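Local structure of phosphotriesterase family protein (Listeria monocytogenes serotype 4b str. H7858, 3PNZ) at residues F99-K104 with P164-T169; P107-I112 with E117-W122. The protein probably hydrolyses phosphorylated sugar lactones at a two-zinc centre, as a lactonase of the amidohydrolase fold. One frame throughout, in Å; residues are numbered along the deposited sequence.

Contact 1: F99-K104 with P164-T169; sequences FLWDGK and PLEEKT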
loop_
_atom_site.group_PDB
_atom_site.type_symbol
_atom_site.label_atom_id
_atom_site.label_comp_id
_atom_site.label_asym_id
_atom_site.label_seq_id
_atom_site.Cartn_x
_atom_site.Cartn_y
_atom_site.Cartn_z
ATOM N N PHE A 99 -10.515 -3.496 -12.273
ATOM C CA PHE A 99 -10.173 -4.189 -13.514
ATOM C C PHE A 99 -9.611 -5.587 -13.242
ATOM O O PHE A 99 -9.760 -6.493 -14.059
ATOM C CB PHE A 99 -9.284 -3.343 -14.456
ATOM C CG PHE A 99 -7.802 -3.368 -14.135
ATOM C CD1 PHE A 99 -7.030 -4.495 -14.390
ATOM C CD2 PHE A 99 -7.170 -2.235 -13.639
ATOM C CE1 PHE A 99 -5.664 -4.507 -14.119
ATOM C CE2 PHE A 99 -5.801 -2.240 -13.365
ATOM C CZ PHE A 99 -5.051 -3.377 -13.606
ATOM N N LEU A 100 -9.007 -5.768 -12.070
ATOM C CA LEU A 100 -8.493 -7.076 -11.665
ATOM C C LEU A 100 -9.600 -8.095 -11.426
ATOM O O LEU A 100 -9.342 -9.299 -11.377
ATOM C CB LEU A 100 -7.690 -6.952 -10.368
ATOM C CG LEU A 100 -6.421 -6.112 -10.416
ATOM C CD1 LEU A 100 -5.907 -5.910 -8.994
ATOM C CD2 LEU A 100 -5.389 -6.799 -11.301
ATOM N N TRP A 101 -10.823 -7.618 -11.250
ATOM C CA TRP A 101 -11.900 -8.487 -10.777
ATOM C C TRP A 101 -12.389 -9.480 -11.828
ATOM O O TRP A 101 -13.207 -10.354 -11.533
ATOM C CB TRP A 101 -13.057 -7.658 -10.214
ATOM C CG TRP A 101 -12.623 -6.837 -9.040
ATOM C CD1 TRP A 101 -11.436 -6.944 -8.363
ATOM C CD2 TRP A 101 -13.357 -5.792 -8.400
ATOM N NE1 TRP A 101 -11.388 -6.021 -7.346
ATOM C CE2 TRP A 101 -12.553 -5.298 -7.349
ATOM C CE3 TRP A 101 -14.609 -5.212 -8.618
ATOM C CZ2 TRP A 101 -12.966 -4.261 -6.517
ATOM C CZ3 TRP A 101 -15.022 -4.179 -7.785
ATOM C CH2 TRP A 101 -14.200 -3.717 -6.748
ATOM N N ASP A 102 -11.878 -9.353 -13.048
ATOM C CA ASP A 102 -12.186 -10.317 -14.097
ATOM C C ASP A 102 -11.478 -11.637 -13.801
ATOM O O ASP A 102 -11.884 -12.693 -14.290
ATOM C CB ASP A 102 -11.756 -9.780 -15.461
ATOM C CG ASP A 102 -12.053 -10.752 -16.593
ATOM O OD1 ASP A 102 -13.246 -10.946 -16.919
ATOM O OD2 ASP A 102 -11.090 -11.315 -17.162
ATOM N N GLY A 103 -10.420 -11.565 -12.995
ATOM C CA GLY A 103 -9.631 -12.731 -12.646
ATOM C C GLY A 103 -10.426 -13.819 -11.948
ATOM O O GLY A 103 -11.396 -13.544 -11.237
ATOM N N LYS A 104 -10.011 -15.062 -12.160
ATOM C CA LYS A 104 -10.662 -16.201 -11.524
ATOM C C LYS A 104 -10.299 -16.352 -10.047
ATOM O O LYS A 104 -9.158 -16.129 -9.638
ATOM C CB LYS A 104 -10.342 -17.492 -12.282
ATOM C CG LYS A 104 -11.051 -17.598 -13.616
ATOM C CD LYS A 104 -10.679 -18.883 -14.335
ATOM C CE LYS A 104 -11.444 -19.019 -15.642
ATOM N NZ LYS A 104 -11.094 -20.280 -16.356
ATOM N N PRO A 164 -20.165 2.057 -9.424
ATOM C CA PRO A 164 -21.030 1.566 -8.348
ATOM C C PRO A 164 -20.402 0.435 -7.534
ATOM O O PRO A 164 -20.489 0.473 -6.309
ATOM C CB PRO A 164 -22.279 1.091 -9.097
ATOM C CG PRO A 164 -22.358 2.026 -10.276
ATOM C CD PRO A 164 -20.909 2.245 -10.686
ATOM N N LEU A 165 -19.771 -0.541 -8.179
ATOM C CA LEU A 165 -19.190 -1.657 -7.432
ATOM C C LEU A 165 -17.983 -1.196 -6.628
ATOM O O LEU A 165 -17.758 -1.657 -5.511
ATOM C CB LEU A 165 -18.794 -2.814 -8.349
ATOM C CG LEU A 165 -19.912 -3.770 -8.771
ATOM C CD1 LEU A 165 -19.350 -4.880 -9.649
ATOM C CD2 LEU A 165 -20.605 -4.358 -7.550
ATOM N N GLU A 166 -17.200 -0.284 -7.200
ATOM C CA GLU A 166 -16.056 0.246 -6.468
ATOM C C GLU A 166 -16.546 0.961 -5.221
ATOM O O GLU A 166 -15.990 0.786 -4.137
ATOM C CB GLU A 166 -15.222 1.192 -7.338
ATOM C CG GLU A 166 -14.310 0.463 -8.323
ATOM C CD GLU A 166 -13.800 1.352 -9.454
ATOM O OE1 GLU A 166 -14.171 2.540 -9.519
ATOM O OE2 GLU A 166 -13.020 0.850 -10.285
ATOM N N GLU A 167 -17.586 1.768 -5.378
ATOM C CA GLU A 167 -18.171 2.496 -4.262
ATOM C C GLU A 167 -18.647 1.551 -3.162
ATOM O O GLU A 167 -18.466 1.822 -1.970
ATOM C CB GLU A 167 -19.345 3.350 -4.743
ATOM C CG GLU A 167 -20.065 4.073 -3.627
ATOM C CD GLU A 167 -21.230 4.896 -4.128
ATOM O OE1 GLU A 167 -21.212 5.288 -5.315
ATOM O OE2 GLU A 167 -22.162 5.148 -3.343
ATOM N N LYS A 168 -19.282 0.462 -3.577
ATOM C CA LYS A 168 -19.695 -0.593 -2.655
ATOM C C LYS A 168 -18.510 -1.083 -1.818
ATOM O O LYS A 168 -18.629 -1.222 -0.589
ATOM C CB LYS A 168 -20.311 -1.754 -3.436
ATOM C CG LYS A 168 -20.851 -2.906 -2.584
ATOM C CD LYS A 168 -21.282 -4.062 -3.504
ATOM C CE LYS A 168 -22.327 -4.961 -2.859
ATOM N NZ LYS A 168 -22.809 -5.989 -3.825
ATOM N N THR A 169 -17.375 -1.348 -2.462
ATOM C CA THR A 169 -16.199 -1.792 -1.710
ATOM C C THR A 169 -15.648 -0.704 -0.785
ATOM O O THR A 169 -15.139 -1.011 0.293
ATOM C CB THR A 169 -15.069 -2.375 -2.593
ATOM O OG1 THR A 169 -14.528 -1.351 -3.438
ATOM C CG2 THR A 169 -15.582 -3.533 -3.447
#
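Trp101 reaches across to the first turn of helix 164-180 with the far side of its six-membered ring and meets Leu165, Glu166 and Thr169 there. With CG beside the backbone N and opposite the carbonyl carbon (chi1 -61°), the indole projects from the 3-10 turn toward the helix, its benzo end leading. The tightest approach is to the threonine methyl, Trp101 CH2 lying 3.6 Å from Thr169 CG2, which comes at the ring obliquely and from the opposing direction. Leu165 enters differently: its CB sits at the ring edge near the indole plane, 4.1 Å from Trp101 CZ3. Beyond that carbon, the leucine side chain packs on Tyr120 and Glu124 of helix 119-124. Glu166 adds a looser touch from its CA and CG, Trp101 CH2 being 4.4 Å from Glu166 CA.

No hydrogen bond links the two segments; the polar groups that border the contact bond elsewhere. Thr169 OG1 turns back along its own helix to Glu166 O (2.7 Å), the donor tilted 19° from the carbonyl plane. This bond fixes the threonine rotation and leaves the methyl, not the hydroxyl, as the group closest to the indole. Trp101 NE1, on the five-membered ring, donates to Asp70 OD2, which holds that end of the indole. The buried Glu166 carboxylate bonds to Ser98, just before the 99-104 loop, and to the backbone N of Thr163, just before the helix.

The loop follows strand 88-92 and the helix follows strand 150-152, neighbours in a parallel sheet. The indole lies about 11 Å from a bound zinc ion and ligates none; this is packing between a beta-alpha loop and a helix of the TIM-barrel amidohydrolase fold.

Contact 2: P107-I112 with E117-W122; sequences PELKPI and ETYYEW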
loop_
_atom_site.group_PDB
_atom_site.type_symbol
_atom_site.label_atom_id
_atom_site.label_comp_id
_atom_site.label_asym_id
_atom_site.label_seq_id
_atom_site.Cartn_x
_atom_site.Cartn_y
_atom_site.Cartn_z
ATOM N N PRO A 107 -8.897 -21.768 -5.860
ATOM C CA PRO A 107 -9.604 -22.786 -5.075
ATOM C C PRO A 107 -9.547 -22.510 -3.577
ATOM O O PRO A 107 -10.528 -22.758 -2.877
ATOM C CB PRO A 107 -8.836 -24.071 -5.397
ATOM C CG PRO A 107 -8.212 -23.816 -6.725
ATOM C CD PRO A 107 -7.860 -22.359 -6.725
ATOM N N GLU A 108 -8.416 -22.002 -3.101
ATOM C CA GLU A 108 -8.219 -21.759 -1.676
ATOM C C GLU A 108 -9.150 -20.691 -1.105
ATOM O O GLU A 108 -9.390 -20.651 0.101
ATOM C CB GLU A 108 -6.765 -21.373 -1.390
ATOM C CG GLU A 108 -5.748 -22.477 -1.654
ATOM C CD GLU A 108 -5.294 -22.537 -3.103
ATOM O OE1 GLU A 108 -5.835 -21.777 -3.936
ATOM O OE2 GLU A 108 -4.391 -23.347 -3.408
ATOM N N LEU A 109 -9.663 -19.817 -1.964
ATOM C CA LEU A 109 -10.512 -18.723 -1.507
ATOM C C LEU A 109 -11.975 -19.123 -1.381
ATOM O O LEU A 109 -12.737 -18.489 -0.654
ATOM C CB LEU A 109 -10.400 -17.524 -2.451
ATOM C CG LEU A 109 -9.094 -16.731 -2.405
ATOM C CD1 LEU A 109 -9.121 -15.626 -3.452
ATOM C CD2 LEU A 109 -8.880 -16.150 -1.019
ATOM N N LYS A 110 -12.374 -20.162 -2.103
ATOM C CA LYS A 110 -13.795 -20.497 -2.191
ATOM C C LYS A 110 -14.434 -20.866 -0.849
ATOM O O LYS A 110 -15.573 -20.484 -0.585
ATOM C CB LYS A 110 -14.045 -21.564 -3.260
ATOM C CG LYS A 110 -13.591 -21.110 -4.639
ATOM C CD LYS A 110 -14.344 -21.786 -5.776
ATOM C CE LYS A 110 -13.944 -21.157 -7.105
ATOM N NZ LYS A 110 -14.684 -21.718 -8.266
ATOM N N PRO A 111 -13.701 -21.602 0.005
ATOM C CA PRO A 111 -14.223 -21.882 1.347
ATOM C C PRO A 111 -14.422 -20.607 2.166
ATOM O O PRO A 111 -15.251 -20.580 3.081
ATOM C CB PRO A 111 -13.120 -22.740 1.978
ATOM C CG PRO A 111 -12.417 -23.362 0.833
ATOM C CD PRO A 111 -12.453 -22.338 -0.268
ATOM N N ILE A 112 -13.660 -19.565 1.852
ATOM C CA ILE A 112 -13.730 -18.314 2.607
ATOM C C ILE A 112 -14.735 -17.340 1.998
ATOM O O ILE A 112 -15.565 -16.764 2.702
ATOM C CB ILE A 112 -12.352 -17.625 2.671
ATOM C CG1 ILE A 112 -11.316 -18.565 3.290
ATOM C CG2 ILE A 112 -12.444 -16.319 3.453
ATOM C CD1 ILE A 112 -9.887 -18.136 3.053
ATOM N N GLU A 117 -17.019 -17.713 -9.500
ATOM C CA GLU A 117 -16.046 -17.902 -10.570
ATOM C C GLU A 117 -14.982 -16.807 -10.554
ATOM O O GLU A 117 -13.786 -17.093 -10.588
ATOM C CB GLU A 117 -16.750 -17.927 -11.929
ATOM C CG GLU A 117 -15.845 -18.301 -13.096
ATOM C CD GLU A 117 -15.319 -19.725 -12.995
ATOM O OE1 GLU A 117 -15.979 -20.558 -12.332
ATOM O OE2 GLU A 117 -14.250 -20.012 -13.577
ATOM N N THR A 118 -15.434 -15.558 -10.493
ATOM C CA THR A 118 -14.547 -14.398 -10.561
ATOM C C THR A 118 -14.803 -13.453 -9.389
ATOM O O THR A 118 -15.818 -13.560 -8.705
ATOM C CB THR A 118 -14.798 -13.598 -11.845
ATOM O OG1 THR A 118 -16.131 -13.079 -11.820
ATOM C CG2 THR A 118 -14.624 -14.486 -13.079
ATOM N N TYR A 119 -13.888 -12.516 -9.165
ATOM C CA TYR A 119 -14.097 -11.518 -8.125
ATOM C C TYR A 119 -15.302 -10.650 -8.441
ATOM O O TYR A 119 -16.025 -10.228 -7.537
ATOM C CB TYR A 119 -12.877 -10.618 -7.982
ATOM C CG TYR A 119 -11.625 -11.326 -7.556
ATOM C CD1 TYR A 119 -11.356 -11.555 -6.211
ATOM C CD2 TYR A 119 -10.687 -11.733 -8.495
ATOM C CE1 TYR A 119 -10.199 -12.193 -5.817
ATOM C CE2 TYR A 119 -9.527 -12.368 -8.112
ATOM C CZ TYR A 119 -9.285 -12.591 -6.773
ATOM O OH TYR A 119 -8.125 -13.217 -6.394
ATOM N N TYR A 120 -15.509 -10.354 -9.722
ATOM C CA TYR A 120 -16.668 -9.570 -10.116
ATOM C C TYR A 120 -17.942 -10.270 -9.655
ATOM O O TYR A 120 -18.839 -9.637 -9.104
ATOM C CB TYR A 120 -16.734 -9.377 -11.634
ATOM C CG TYR A 120 -16.107 -8.102 -12.168
ATOM C CD1 TYR A 120 -15.108 -8.153 -13.138
ATOM C CD2 TYR A 120 -16.528 -6.852 -11.725
ATOM C CE1 TYR A 120 -14.536 -6.991 -13.644
ATOM C CE2 TYR A 120 -15.957 -5.681 -12.220
ATOM C CZ TYR A 120 -14.964 -5.760 -13.182
ATOM O OH TYR A 120 -14.397 -4.610 -13.689
ATOM N N GLU A 121 -18.027 -11.575 -9.897
ATOM C CA GLU A 121 -19.234 -12.306 -9.535
ATOM C C GLU A 121 -19.440 -12.253 -8.024
ATOM O O GLU A 121 -20.543 -11.997 -7.544
ATOM C CB GLU A 121 -19.182 -13.753 -10.022
ATOM C CG GLU A 121 -20.503 -14.493 -9.801
ATOM C CD GLU A 121 -20.457 -15.958 -10.208
ATOM O OE1 GLU A 121 -21.494 -16.467 -10.688
ATOM O OE2 GLU A 121 -19.395 -16.600 -10.050
ATOM N N TRP A 122 -18.361 -12.490 -7.285
ATOM C CA TRP A 122 -18.384 -12.435 -5.829
ATOM C C TRP A 122 -18.880 -11.086 -5.330
ATOM O O TRP A 122 -19.837 -11.007 -4.562
ATOM C CB TRP A 122 -16.988 -12.730 -5.278
ATOM C CG TRP A 122 -16.781 -12.387 -3.826
ATOM C CD1 TRP A 122 -17.636 -12.633 -2.785
ATOM C CD2 TRP A 122 -15.624 -11.762 -3.256
ATOM N NE1 TRP A 122 -17.084 -12.186 -1.605
ATOM C CE2 TRP A 122 -15.850 -11.647 -1.868
ATOM C CE3 TRP A 122 -14.426 -11.273 -3.787
ATOM C CZ2 TRP A 122 -14.918 -11.072 -1.004
ATOM C CZ3 TRP A 122 -13.501 -10.700 -2.930
ATOM C CH2 TRP A 122 -13.753 -10.607 -1.551
#
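Leu109 and Tyr119 form the packed side of this contact between the 107-112 segment, which leads into helix 110-113, and the start of helix 119-124, in the long connection between strands 88-92 and 150-152 of the TIM barrel; the second helix opens with a threonine N-cap. The leucine CD1 methyl approaches the phenol end of the tyrosine obliquely, 3.9 Å from Tyr119 OH and 4.3 Å from Tyr119 CE1, and the two side chains run at about a right angle to each other. Tyr119 holds CG beside its backbone N (chi1 -63°), which swings the phenol out of its own helix toward the leucine. Both residues are buried, although the touch is slight: one methyl against the hydroxyl end of the phenol. The same hydroxyl makes a weak hydrogen bond to Val69 O, and the ring packs on Trp101.

The other side is looser and faces solvent. Lys110 and Glu117 carry opposite charges, but Lys110 NZ stays 4.4 Å from Glu117 OE1, beyond a salt bridge, so any attraction is probably modest. Glu117 bends at chi2 (65°), bringing its carboxylate round toward the lysine even though its CB starts out away from it. The ammonium also has a long, weak ion pair with Asp115.

Within 117-122 the start of the helix is held more firmly than anything across the contact. Glu117 N donates to Glu121 OE2 over 2.7 Å, nearly straight at 168°, while Glu121 N in turn donates to the capping hydroxyl, Thr118 OG1, at 3.1 Å.

Contact 2 is nested along the chain inside the loop closed by contact 1: 99-104 comes first, then 107-112 and 117-122, and finally 164-169 on the helix after strand 150-152. Their centres lie 12 Å apart, on the same side of the chain's centre, contact 2 being farther from the middle of the chain. They meet directly where Trp101 O lies 2.9 Å from Tyr120 N, a probable hydrogen bond between the 3-10 turn and helix 119-124. That helix, part of contact 2, also packs on Leu165 of contact 1. Contact 2 packs the connection on itself, while contact 1 ties its beginning to helix 164-180, after the next strand.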